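Local coordinates for penicillin-binding protein 2B (Streptococcus pneumoniae, PDB 2WAD) that probably forms the peptide cross-links between adjacent glycan strands of cell-wall peptidoglycan, as a penicillin-binding transpeptidase of the elongation machinery, at residues N470-M475 with K505-A510; Q450-I455 with N511-A516; I413-S418 with M464-S469. One frame throughout, in Å; residues are numbered along the deposited sequence.

How the contacts relate
From the N terminus, the loop at 413-418 comes first, and helix 445-455 follows with the 450-455 side of contact 2. Contact 3 then closes its loop when the chain returns at 464-469. Because 450-455 has by then gone by and its partner 511-516 is still to come, contacts 2 and 3 cross. Contact 1 opens at once, at the start of helix 471-484, and closes at 505-510, wholly within the span of contact 2, which closes directly afterwards on helix 509-515. Phe512 packs against both of the earlier helices, while Leu453 and Phe509 reach the contact 3 loops, joining three helices and two loops of the transpeptidase domain.

Contact 1: residues N470-M475 with K505-A510; sequences NLESAM and KEYNFA. Unlike the reference sequence in segment 505-510: Asn508 (reference Ser).
Met475 lies across one face of the Tyr507 ring, and this pair forms the tightly packed part of the contact. The two side chains slide past each other in opposite directions. Met475 CG sits 3.8 Å from the ring centroid, displaced toward the rim, in a CH-pi contact 22° off the normal, while its CB closes on Tyr507 CE2 at 3.5 Å. The chain bends at chi2 and chi3, which turns CE back toward the CG and CD2 atoms of the ring; SD stands 5.0 Å from the centroid, approaching obliquely. A flexible, polarisable thioether suits such a place, since it can follow the surface of a flat ring. Leu471 fills in beside it: with CG anti to the backbone N (chi1 176°), CG meets the ring edge near CE2, and CD2 reaches Phe509 N at 3.7 Å, touching the chain where helix 509-515 begins. Asn508 takes the N-cap position of that helix, its OD1 accepting a bond from Asn511 N.

Toward solvent the contact is looser. Tyr507 OH lies 3.4 Å from Glu472 CA and 3.6 Å from Glu472 CG, and the extended glutamate runs across the tyrosine at about a right angle to a carboxylate on the exposed side. Water 1 donates to Glu472 O at 2.9 Å and approaches Tyr507 OH more weakly. A tyrosine fits here because its ring is packed while its hydroxyl can face water. The arrangement is a Met-aromatic contact, joining the N-terminal end of helix 471-484 to the loop leading into helix 509-515 in the transpeptidase domain.

Contact 2: residues Q450-I455 with N511-A516; sequences QTALGI and NFITNA. Unlike the reference sequence in segment 450-455: Ile455 (reference Leu). Unlike the reference sequence in segment 511-516: Phe512 (reference Tyr).
The Phe512 ring meets helix 445-455 with its edge, and Ala452 O lies near the ring plane, 3.4 Å from Phe512 CZ, an approach that would suit the slightly positive rim of the ring. Ala452 CB touches the same corner, 3.7 Å from Phe512 CZ. The ring is directed there with CG anti to the backbone N (chi1 166°). Beyond the two segments, Leu471 and Ala474 of helix 471-484 also pack on this phenylalanine, a large flat group suited to packing where three helices meet. Helices 445-455 and 509-515 cross obliquely: the axes of the segments 450-455 and 511-515 come within 9.5 Å, with 129° between their N-to-C directions; this is helix packing within the transpeptidase domain. Alanine is small enough at the crossing for the CB of Ala452 to meet that of Ala516 at 3.9 Å, the place where the two backbones come nearest. Ile513, next to Phe512 and about one turn before Ala516, brings CD1 to 4.4 Å from Ala452 CB. The chain here passes close to the active site: the side chain of Ala516 is about 10 Å from that of Ser386, the probable acyl-ester serine, and Ala516 O accepts a hydrogen bond from Thr392 of helix 389-398.

Contact 3: residues I413-S418 with M464-S469; sequences IVFQGS and MFVGTS
Gln416 N donates a nearly straight hydrogen bond to Met464 O, 3.0 Å long with an angle of 169° at the hydrogen, and the donor is tilted 30° from the carbonyl plane. Next to it the glutamine side chain lies over the Phe465 ring. Its CG stands 3.3 Å from the ring centroid, above the centre, in a CH-pi contact; a bend at chi2 carries CD over the ring, and the amide stacks on it, the two planes 25° apart. A glutamine suits the place because its aliphatic part covers the ring while NE2 bonds to Asn463 O. Gly417 follows at the third position of a type II turn, where its positive phi is readily adopted without a side chain.

Phe415 and Met464 lie side by side, pointing the same way: Met464 CG reaches the ring edge at Phe415 CD1, 3.9 Å away, and SD also lies at the edge, a Met-aromatic contact. Val466 CG2 comes still closer to Phe415 CD1, at 3.5 Å. These apolar groups turn toward helix 445-455, with Phe415 against Val449 and both Met464 and Val466 against Leu453, while Phe509 at the start of helix 509-515 meets the Phe415 ring edge-to-face.

Contact 1: residues N470-M475 with K505-A510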
ATOM      1  N   ASN A 470      11.588 -29.467 -22.988  1.00 53.24           N
ATOM      2  CA  ASN A 470      11.470 -29.192 -21.557  1.00 51.38           C
ATOM      3  C   ASN A 470      11.511 -27.712 -21.152  1.00 49.15           C
ATOM      4  O   ASN A 470      11.767 -27.403 -19.991  1.00 49.14           O
ATOM      5  CB  ASN A 470      12.565 -29.932 -20.798  1.00 50.99           C
ATOM      6  CG  ASN A 470      12.284 -31.410 -20.678  1.00 54.66           C
ATOM      7  OD1 ASN A 470      11.131 -31.823 -20.568  1.00 58.59           O
ATOM      8  ND2 ASN A 470      13.341 -32.216 -20.690  1.00 47.68           N
ATOM      9  N   LEU A 471      11.256 -26.810 -22.094  1.00 45.85           N
ATOM     10  CA  LEU A 471      11.326 -25.375 -21.854  1.00 44.41           C
ATOM     11  C   LEU A 471      10.257 -24.856 -20.887  1.00 45.87           C
ATOM     12  O   LEU A 471      10.560 -24.138 -19.930  1.00 44.56           O
ATOM     13  CB  LEU A 471      11.254 -24.642 -23.190  1.00 41.33           C
ATOM     14  CG  LEU A 471      11.222 -23.122 -23.186  1.00 45.38           C
ATOM     15  CD1 LEU A 471      12.439 -22.572 -22.418  1.00 45.13           C
ATOM     16  CD2 LEU A 471      11.158 -22.618 -24.637  1.00 44.08           C
ATOM     17  N   GLU A 472       9.000 -25.217 -21.110  1.00 45.24           N
ATOM     18  CA  GLU A 472       7.949 -24.731 -20.220  1.00 45.86           C
ATOM     19  C   GLU A 472       8.105 -25.252 -18.814  1.00 45.87           C
ATOM     20  O   GLU A 472       7.891 -24.523 -17.834  1.00 43.75           O
ATOM     21  CB  GLU A 472       6.564 -25.095 -20.746  1.00 45.87           C
ATOM     22  CG  GLU A 472       6.225 -24.307 -22.002  1.00 54.75           C
ATOM     23  CD  GLU A 472       4.762 -24.425 -22.369  1.00 61.20           C
ATOM     24  OE1 GLU A 472       4.399 -23.897 -23.433  1.00 61.18           O
ATOM     25  OE2 GLU A 472       3.988 -25.027 -21.590  1.00 70.60           O
ATOM     26  N   SER A 473       8.451 -26.535 -18.749  1.00 43.65           N
ATOM     27  CA  SER A 473       8.696 -27.223 -17.490  1.00 42.66           C
ATOM     28  C   SER A 473       9.824 -26.509 -16.724  1.00 41.77           C
ATOM     29  O   SER A 473       9.682 -26.184 -15.537  1.00 41.60           O
ATOM     30  CB  SER A 473       9.074 -28.662 -17.843  1.00 42.90           C
ATOM     31  OG  SER A 473       9.702 -29.339 -16.781  1.00 45.67           O
ATOM     32  N   ALA A 474      10.919 -26.243 -17.434  1.00 37.87           N
ATOM     33  CA  ALA A 474      12.101 -25.585 -16.893  1.00 39.33           C
ATOM     34  C   ALA A 474      11.853 -24.155 -16.396  1.00 37.07           C
ATOM     35  O   ALA A 474      12.173 -23.840 -15.254  1.00 38.19           O
ATOM     36  CB  ALA A 474      13.223 -25.616 -17.894  1.00 36.13           C
ATOM     37  N   MET A 475      11.237 -23.321 -17.233  1.00 39.46           N
ATOM     38  CA  MET A 475      10.852 -21.963 -16.846  1.00 38.35           C
ATOM     39  C   MET A 475       9.928 -21.979 -15.628  1.00 39.94           C
ATOM     40  O   MET A 475      10.022 -21.129 -14.741  1.00 39.64           O
ATOM     41  CB  MET A 475      10.226 -21.219 -18.031  1.00 34.75           C
ATOM     42  CG  MET A 475       9.910 -19.748 -17.736  1.00 37.80           C
ATOM     43  SD  MET A 475      11.358 -18.725 -17.359  1.00 39.34           S
ATOM     44  CE  MET A 475      11.333 -17.606 -18.767  1.00 38.23           C
ATOM     45  N   LYS A 505       3.994 -14.470 -19.667  1.00 43.69           N
ATOM     46  CA  LYS A 505       3.472 -15.826 -19.812  1.00 44.84           C
ATOM     47  C   LYS A 505       3.875 -16.445 -21.141  1.00 42.68           C
ATOM     48  O   LYS A 505       3.840 -17.661 -21.310  1.00 44.58           O
ATOM     49  CB  LYS A 505       1.951 -15.838 -19.641  1.00 43.03           C
ATOM     50  CG  LYS A 505       1.552 -15.676 -18.200  1.00 42.77           C
ATOM     51  CD  LYS A 505       0.054 -15.634 -18.009  1.00 47.16           C
ATOM     52  CE  LYS A 505      -0.278 -15.352 -16.552  1.00 48.05           C
ATOM     53  NZ  LYS A 505       0.070 -13.945 -16.140  1.00 45.77           N
ATOM     54  N   GLU A 506       4.249 -15.591 -22.082  1.00 42.52           N
ATOM     55  CA  GLU A 506       4.765 -16.014 -23.373  1.00 44.31           C
ATOM     56  C   GLU A 506       6.272 -15.751 -23.346  1.00 44.28           C
ATOM     57  O   GLU A 506       6.691 -14.644 -22.976  1.00 42.01           O
ATOM     58  CB  GLU A 506       4.124 -15.135 -24.460  1.00 45.77           C
ATOM     59  CG  GLU A 506       4.523 -15.456 -25.908  1.00 54.80           C
ATOM     60  CD  GLU A 506       3.940 -14.471 -26.920  1.00 70.98           C
ATOM     61  OE1 GLU A 506       3.638 -13.316 -26.531  1.00 81.20           O
ATOM     62  OE2 GLU A 506       3.774 -14.841 -28.106  1.00 71.70           O
ATOM     63  N   TYR A 507       7.084 -16.723 -23.763  1.00 43.20           N
ATOM     64  CA  TYR A 507       8.543 -16.568 -23.702  1.00 44.55           C
ATOM     65  C   TYR A 507       9.219 -17.660 -24.512  1.00 45.50           C
ATOM     66  O   TYR A 507       8.625 -18.710 -24.728  1.00 44.91           O
ATOM     67  CB  TYR A 507       9.046 -16.668 -22.250  1.00 44.63           C
ATOM     68  CG  TYR A 507       8.542 -17.928 -21.599  1.00 46.51           C
ATOM     69  CD1 TYR A 507       7.313 -17.957 -20.937  1.00 45.19           C
ATOM     70  CD2 TYR A 507       9.267 -19.109 -21.696  1.00 44.24           C
ATOM     71  CE1 TYR A 507       6.833 -19.134 -20.374  1.00 40.52           C
ATOM     72  CE2 TYR A 507       8.794 -20.284 -21.141  1.00 38.99           C
ATOM     73  CZ  TYR A 507       7.569 -20.292 -20.503  1.00 44.54           C
ATOM     74  OH  TYR A 507       7.106 -21.471 -19.964  1.00 44.32           O
ATOM     75  N   ASN A 508      10.471 -17.433 -24.914  1.00 43.96           N
ATOM     76  CA  ASN A 508      11.275 -18.447 -25.580  1.00 41.65           C
ATOM     77  C   ASN A 508      12.517 -18.873 -24.784  1.00 42.89           C
ATOM     78  O   ASN A 508      12.725 -18.454 -23.650  1.00 39.96           O
ATOM     79  CB  ASN A 508      11.732 -17.924 -26.948  1.00 43.60           C
ATOM     80  CG  ASN A 508      12.573 -16.663 -26.837  1.00 45.31           C
ATOM     81  OD1 ASN A 508      13.339 -16.498 -25.892  1.00 40.92           O
ATOM     82  ND2 ASN A 508      12.426 -15.764 -27.798  1.00 40.96           N
ATOM     83  N   PHE A 509      13.359 -19.698 -25.404  1.00 42.50           N
ATOM     84  CA  PHE A 509      14.552 -20.232 -24.749  1.00 41.46           C
ATOM     85  C   PHE A 509      15.547 -19.166 -24.314  1.00 41.63           C
ATOM     86  O   PHE A 509      16.144 -19.291 -23.241  1.00 40.45           O
ATOM     87  CB  PHE A 509      15.244 -21.269 -25.641  1.00 41.21           C
ATOM     88  CG  PHE A 509      16.579 -21.738 -25.124  1.00 38.67           C
ATOM     89  CD1 PHE A 509      16.652 -22.646 -24.095  1.00 35.28           C
ATOM     90  CD2 PHE A 509      17.758 -21.276 -25.691  1.00 37.50           C
ATOM     91  CE1 PHE A 509      17.889 -23.068 -23.615  1.00 40.35           C
ATOM     92  CE2 PHE A 509      18.999 -21.692 -25.234  1.00 38.36           C
ATOM     93  CZ  PHE A 509      19.071 -22.595 -24.189  1.00 38.08           C
ATOM     94  N   ALA A 510      15.765 -18.156 -25.156  1.00 41.24           N
ATOM     95  CA  ALA A 510      16.678 -17.067 -24.810  1.00 39.65           C
ATOM     96  C   ALA A 510      16.187 -16.312 -23.568  1.00 40.30           C
ATOM     97  O   ALA A 510      17.003 -15.911 -22.720  1.00 40.50           O
ATOM     98  CB  ALA A 510      16.911 -16.106 -26.019  1.00 36.85           C
TER
HETATM   99  O   HOH W   1       5.635 -22.760 -17.170  1.00 57.67           O

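Contact 2: residues Q450-I455 with N511-A516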
ATOM      1  N   GLN A 450      24.718 -22.430 -17.007  1.00 34.72           N
ATOM      2  CA  GLN A 450      24.892 -23.880 -16.951  1.00 36.65           C
ATOM      3  C   GLN A 450      23.921 -24.538 -15.974  1.00 36.09           C
ATOM      4  O   GLN A 450      23.320 -25.541 -16.295  1.00 36.74           O
ATOM      5  CB  GLN A 450      26.345 -24.246 -16.612  1.00 35.68           C
ATOM      6  CG  GLN A 450      27.300 -24.060 -17.778  1.00 37.97           C
ATOM      7  CD  GLN A 450      28.758 -24.326 -17.417  1.00 44.38           C
ATOM      8  OE1 GLN A 450      29.322 -25.346 -17.818  1.00 48.30           O
ATOM      9  NE2 GLN A 450      29.388 -23.395 -16.693  1.00 37.03           N
ATOM     10  N   THR A 451      23.720 -23.955 -14.797  1.00 38.20           N
ATOM     11  CA  THR A 451      22.678 -24.421 -13.892  1.00 36.82           C
ATOM     12  C   THR A 451      21.291 -24.456 -14.516  1.00 38.81           C
ATOM     13  O   THR A 451      20.622 -25.487 -14.408  1.00 36.32           O
ATOM     14  CB  THR A 451      22.603 -23.603 -12.590  1.00 37.18           C
ATOM     15  OG1 THR A 451      23.846 -23.697 -11.889  1.00 35.00           O
ATOM     16  CG2 THR A 451      21.498 -24.130 -11.688  1.00 32.44           C
ATOM     17  N   ALA A 452      20.852 -23.356 -15.139  1.00 38.68           N
ATOM     18  CA  ALA A 452      19.545 -23.340 -15.820  1.00 39.97           C
ATOM     19  C   ALA A 452      19.420 -24.394 -16.930  1.00 40.60           C
ATOM     20  O   ALA A 452      18.414 -25.094 -17.023  1.00 41.53           O
ATOM     21  CB  ALA A 452      19.219 -21.949 -16.404  1.00 39.31           C
ATOM     22  N   LEU A 453      20.401 -24.483 -17.820  1.00 40.67           N
ATOM     23  CA  LEU A 453      20.352 -25.540 -18.833  1.00 42.46           C
ATOM     24  C   LEU A 453      20.109 -26.902 -18.158  1.00 43.15           C
ATOM     25  O   LEU A 453      19.385 -27.740 -18.678  1.00 41.84           O
ATOM     26  CB  LEU A 453      21.643 -25.558 -19.656  1.00 44.07           C
ATOM     27  CG  LEU A 453      21.702 -26.563 -20.810  1.00 48.91           C
ATOM     28  CD1 LEU A 453      20.769 -26.139 -21.931  1.00 44.28           C
ATOM     29  CD2 LEU A 453      23.118 -26.721 -21.327  1.00 48.54           C
ATOM     30  N   GLY A 454      20.686 -27.102 -16.973  1.00 43.16           N
ATOM     31  CA  GLY A 454      20.546 -28.349 -16.239  1.00 41.34           C
ATOM     32  C   GLY A 454      19.156 -28.589 -15.666  1.00 43.48           C
ATOM     33  O   GLY A 454      18.743 -29.731 -15.475  1.00 43.17           O
ATOM     34  N   ILE A 455      18.429 -27.524 -15.353  1.00 42.49           N
ATOM     35  CA  ILE A 455      17.027 -27.671 -14.975  1.00 41.43           C
ATOM     36  C   ILE A 455      16.207 -28.138 -16.184  1.00 43.03           C
ATOM     37  O   ILE A 455      15.151 -28.756 -16.044  1.00 41.52           O
ATOM     38  CB  ILE A 455      16.490 -26.339 -14.432  1.00 40.69           C
ATOM     39  CG1 ILE A 455      17.272 -25.937 -13.166  1.00 40.22           C
ATOM     40  CG2 ILE A 455      15.006 -26.435 -14.119  1.00 39.00           C
ATOM     41  CD1 ILE A 455      16.989 -24.502 -12.716  1.00 31.67           C
ATOM     42  N   ASN A 511      14.869 -16.146 -23.446  1.00 37.99           N
ATOM     43  CA  ASN A 511      14.263 -15.528 -22.271  1.00 40.51           C
ATOM     44  C   ASN A 511      14.484 -16.308 -20.962  1.00 40.73           C
ATOM     45  O   ASN A 511      14.787 -15.722 -19.924  1.00 40.03           O
ATOM     46  CB  ASN A 511      12.752 -15.336 -22.467  1.00 42.40           C
ATOM     47  CG  ASN A 511      12.392 -14.411 -23.639  1.00 48.27           C
ATOM     48  OD1 ASN A 511      13.150 -13.508 -24.053  1.00 42.79           O
ATOM     49  ND2 ASN A 511      11.193 -14.640 -24.165  1.00 35.56           N
ATOM     50  N   PHE A 512      14.290 -17.625 -21.010  1.00 36.91           N
ATOM     51  CA  PHE A 512      14.551 -18.514 -19.885  1.00 35.16           C
ATOM     52  C   PHE A 512      15.986 -18.337 -19.403  1.00 37.00           C
ATOM     53  O   PHE A 512      16.219 -18.124 -18.215  1.00 37.49           O
ATOM     54  CB  PHE A 512      14.294 -19.972 -20.317  1.00 32.64           C
ATOM     55  CG  PHE A 512      14.847 -21.019 -19.370  1.00 35.90           C
ATOM     56  CD1 PHE A 512      14.330 -21.189 -18.096  1.00 33.69           C
ATOM     57  CD2 PHE A 512      15.887 -21.845 -19.771  1.00 34.26           C
ATOM     58  CE1 PHE A 512      14.827 -22.165 -17.243  1.00 37.18           C
ATOM     59  CE2 PHE A 512      16.390 -22.816 -18.926  1.00 34.04           C
ATOM     60  CZ  PHE A 512      15.881 -22.978 -17.656  1.00 33.54           C
ATOM     61  N   ILE A 513      16.941 -18.432 -20.329  1.00 37.02           N
ATOM     62  CA  ILE A 513      18.354 -18.229 -20.044  1.00 36.40           C
ATOM     63  C   ILE A 513      18.620 -16.857 -19.396  1.00 37.83           C
ATOM     64  O   ILE A 513      19.255 -16.805 -18.345  1.00 37.32           O
ATOM     65  CB  ILE A 513      19.207 -18.420 -21.308  1.00 35.87           C
ATOM     66  CG1 ILE A 513      19.200 -19.895 -21.745  1.00 35.81           C
ATOM     67  CG2 ILE A 513      20.637 -17.948 -21.065  1.00 40.52           C
ATOM     68  CD1 ILE A 513      19.627 -20.904 -20.632  1.00 30.53           C
ATOM     69  N   THR A 514      18.133 -15.764 -19.983  1.00 37.73           N
ATOM     70  CA  THR A 514      18.336 -14.445 -19.379  1.00 37.92           C
ATOM     71  C   THR A 514      17.648 -14.301 -18.018  1.00 38.79           C
ATOM     72  O   THR A 514      18.126 -13.542 -17.168  1.00 37.38           O
ATOM     73  CB  THR A 514      17.897 -13.259 -20.276  1.00 38.19           C
ATOM     74  OG1 THR A 514      16.539 -13.447 -20.710  1.00 41.98           O
ATOM     75  CG2 THR A 514      18.842 -13.106 -21.506  1.00 38.07           C
ATOM     76  N   ASN A 515      16.513 -14.974 -17.823  1.00 36.60           N
ATOM     77  CA  ASN A 515      15.827 -14.912 -16.522  1.00 36.98           C
ATOM     78  C   ASN A 515      16.755 -15.410 -15.431  1.00 33.21           C
ATOM     79  O   ASN A 515      16.733 -14.906 -14.314  1.00 34.65           O
ATOM     80  CB  ASN A 515      14.506 -15.706 -16.551  1.00 34.01           C
ATOM     81  CG  ASN A 515      13.453 -15.140 -15.614  1.00 37.58           C
ATOM     82  OD1 ASN A 515      13.440 -13.946 -15.305  1.00 31.37           O
ATOM     83  ND2 ASN A 515      12.523 -15.996 -15.192  1.00 35.75           N
ATOM     84  N   ALA A 516      17.612 -16.367 -15.789  1.00 36.96           N
ATOM     85  CA  ALA A 516      18.551 -16.997 -14.855  1.00 37.08           C
ATOM     86  C   ALA A 516      19.602 -16.053 -14.261  1.00 38.57           C
ATOM     87  O   ALA A 516      20.162 -16.319 -13.187  1.00 35.50           O
ATOM     88  CB  ALA A 516      19.235 -18.201 -15.506  1.00 36.68           C
TER

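Contact 3: residues I413-S418 with M464-S469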
ATOM      1  N   ILE A 413      29.364 -19.091 -22.898  1.00 40.89           N
ATOM      2  CA  ILE A 413      28.373 -20.119 -23.116  1.00 41.58           C
ATOM      3  C   ILE A 413      27.879 -19.896 -24.525  1.00 41.50           C
ATOM      4  O   ILE A 413      27.402 -18.818 -24.842  1.00 44.20           O
ATOM      5  CB  ILE A 413      27.166 -19.980 -22.171  1.00 44.15           C
ATOM      6  CG1 ILE A 413      27.580 -20.054 -20.694  1.00 42.83           C
ATOM      7  CG2 ILE A 413      26.040 -20.919 -22.590  1.00 43.34           C
ATOM      8  CD1 ILE A 413      28.509 -21.178 -20.330  1.00 37.58           C
ATOM      9  N   VAL A 414      28.026 -20.909 -25.369  1.00 40.39           N
ATOM     10  CA  VAL A 414      27.726 -20.766 -26.789  1.00 41.39           C
ATOM     11  C   VAL A 414      26.701 -21.801 -27.240  1.00 40.66           C
ATOM     12  O   VAL A 414      27.015 -22.991 -27.323  1.00 42.16           O
ATOM     13  CB  VAL A 414      29.013 -20.893 -27.662  1.00 41.93           C
ATOM     14  CG1 VAL A 414      28.664 -20.583 -29.116  1.00 41.31           C
ATOM     15  CG2 VAL A 414      30.077 -19.913 -27.179  1.00 41.09           C
ATOM     16  N   PHE A 415      25.481 -21.347 -27.501  1.00 41.53           N
ATOM     17  CA  PHE A 415      24.402 -22.211 -27.967  1.00 43.42           C
ATOM     18  C   PHE A 415      24.146 -21.816 -29.421  1.00 44.08           C
ATOM     19  O   PHE A 415      24.233 -20.628 -29.737  1.00 40.79           O
ATOM     20  CB  PHE A 415      23.087 -21.900 -27.222  1.00 45.47           C
ATOM     21  CG  PHE A 415      23.133 -22.082 -25.721  1.00 45.72           C
ATOM     22  CD1 PHE A 415      23.395 -23.323 -25.149  1.00 40.20           C
ATOM     23  CD2 PHE A 415      22.855 -21.007 -24.884  1.00 41.94           C
ATOM     24  CE1 PHE A 415      23.420 -23.494 -23.761  1.00 42.76           C
ATOM     25  CE2 PHE A 415      22.862 -21.163 -23.502  1.00 43.65           C
ATOM     26  CZ  PHE A 415      23.129 -22.407 -22.928  1.00 42.63           C
ATOM     27  N   GLN A 416      23.792 -22.785 -30.272  1.00 43.99           N
ATOM     28  CA  GLN A 416      23.278 -22.503 -31.618  1.00 47.68           C
ATOM     29  C   GLN A 416      22.115 -21.523 -31.541  1.00 48.90           C
ATOM     30  O   GLN A 416      21.197 -21.703 -30.745  1.00 50.86           O
ATOM     31  CB  GLN A 416      22.770 -23.776 -32.319  1.00 46.54           C
ATOM     32  CG  GLN A 416      23.839 -24.838 -32.517  1.00 45.68           C
ATOM     33  CD  GLN A 416      24.966 -24.356 -33.413  1.00 47.54           C
ATOM     34  OE1 GLN A 416      24.728 -23.555 -34.319  1.00 40.42           O
ATOM     35  NE2 GLN A 416      26.194 -24.837 -33.170  1.00 37.25           N
ATOM     36  N   GLY A 417      22.142 -20.490 -32.368  1.00 50.22           N
ATOM     37  CA  GLY A 417      21.012 -19.585 -32.437  1.00 53.68           C
ATOM     38  C   GLY A 417      21.069 -18.367 -31.525  1.00 59.00           C
ATOM     39  O   GLY A 417      20.142 -17.560 -31.553  1.00 59.33           O
ATOM     40  N   SER A 418      22.114 -18.216 -30.709  1.00 59.44           N
ATOM     41  CA  SER A 418      22.269 -16.987 -29.924  1.00 60.30           C
ATOM     42  C   SER A 418      23.713 -16.532 -29.722  1.00 60.26           C
ATOM     43  O   SER A 418      24.648 -17.336 -29.826  1.00 64.26           O
ATOM     44  CB  SER A 418      21.496 -17.044 -28.602  1.00 60.97           C
ATOM     45  OG  SER A 418      21.698 -18.268 -27.916  1.00 62.50           O
ATOM     46  N   MET A 464      26.333 -26.552 -28.901  1.00 48.35           N
ATOM     47  CA  MET A 464      25.187 -27.452 -28.880  1.00 49.93           C
ATOM     48  C   MET A 464      23.918 -26.788 -29.428  1.00 50.04           C
ATOM     49  O   MET A 464      23.712 -25.580 -29.243  1.00 47.82           O
ATOM     50  CB  MET A 464      24.944 -27.935 -27.446  1.00 49.45           C
ATOM     51  CG  MET A 464      24.563 -26.796 -26.477  1.00 52.60           C
ATOM     52  SD  MET A 464      24.294 -27.366 -24.780  1.00 50.41           S
ATOM     53  CE  MET A 464      23.271 -28.827 -25.015  1.00 53.17           C
ATOM     54  N   PHE A 465      23.104 -27.588 -30.121  1.00 48.88           N
ATOM     55  CA  PHE A 465      21.742 -27.232 -30.528  1.00 49.78           C
ATOM     56  C   PHE A 465      20.880 -27.606 -29.317  1.00 50.52           C
ATOM     57  O   PHE A 465      20.929 -28.746 -28.827  1.00 50.01           O
ATOM     58  CB  PHE A 465      21.266 -28.053 -31.747  1.00 50.41           C
ATOM     59  CG  PHE A 465      21.800 -27.572 -33.079  1.00 47.82           C
ATOM     60  CD1 PHE A 465      21.168 -26.549 -33.765  1.00 47.60           C
ATOM     61  CD2 PHE A 465      22.937 -28.146 -33.644  1.00 48.50           C
ATOM     62  CE1 PHE A 465      21.666 -26.086 -34.966  1.00 48.08           C
ATOM     63  CE2 PHE A 465      23.445 -27.695 -34.845  1.00 42.74           C
ATOM     64  CZ  PHE A 465      22.803 -26.677 -35.514  1.00 53.02           C
ATOM     65  N   VAL A 466      20.116 -26.652 -28.799  1.00 48.63           N
ATOM     66  CA  VAL A 466      19.341 -26.947 -27.599  1.00 49.96           C
ATOM     67  C   VAL A 466      17.926 -27.451 -27.884  1.00 50.35           C
ATOM     68  O   VAL A 466      17.163 -26.818 -28.618  1.00 51.64           O
ATOM     69  CB  VAL A 466      19.354 -25.794 -26.559  1.00 50.39           C
ATOM     70  CG1 VAL A 466      18.669 -26.252 -25.274  1.00 45.44           C
ATOM     71  CG2 VAL A 466      20.784 -25.365 -26.237  1.00 44.76           C
ATOM     72  N   GLY A 467      17.597 -28.608 -27.313  1.00 53.41           N
ATOM     73  CA  GLY A 467      16.236 -29.167 -27.383  1.00 55.68           C
ATOM     74  C   GLY A 467      15.245 -28.498 -26.440  1.00 57.02           C
ATOM     75  O   GLY A 467      15.522 -28.358 -25.242  1.00 57.12           O
ATOM     76  N   THR A 468      14.091 -28.080 -26.956  1.00 57.55           N
ATOM     77  CA  THR A 468      13.198 -27.227 -26.166  1.00 58.00           C
ATOM     78  C   THR A 468      11.922 -27.905 -25.670  1.00 56.99           C
ATOM     79  O   THR A 468      10.982 -27.243 -25.215  1.00 55.82           O
ATOM     80  CB  THR A 468      12.835 -25.943 -26.912  1.00 58.68           C
ATOM     81  OG1 THR A 468      12.128 -26.300 -28.102  1.00 62.63           O
ATOM     82  CG2 THR A 468      14.093 -25.131 -27.252  1.00 57.06           C
ATOM     83  N   SER A 469      11.904 -29.232 -25.721  1.00 56.22           N
ATOM     84  CA  SER A 469      10.759 -29.992 -25.222  1.00 57.68           C
ATOM     85  C   SER A 469      10.518 -29.720 -23.735  1.00 55.90           C
ATOM     86  O   SER A 469       9.383 -29.756 -23.268  1.00 55.48           O
ATOM     87  CB  SER A 469      10.930 -31.502 -25.466  1.00 56.44           C
ATOM     88  OG  SER A 469      12.191 -31.962 -25.004  1.00 61.94           O
TER
HETATM   89  O   HOH W   2      20.200 -24.231 -29.304  1.00 53.73           O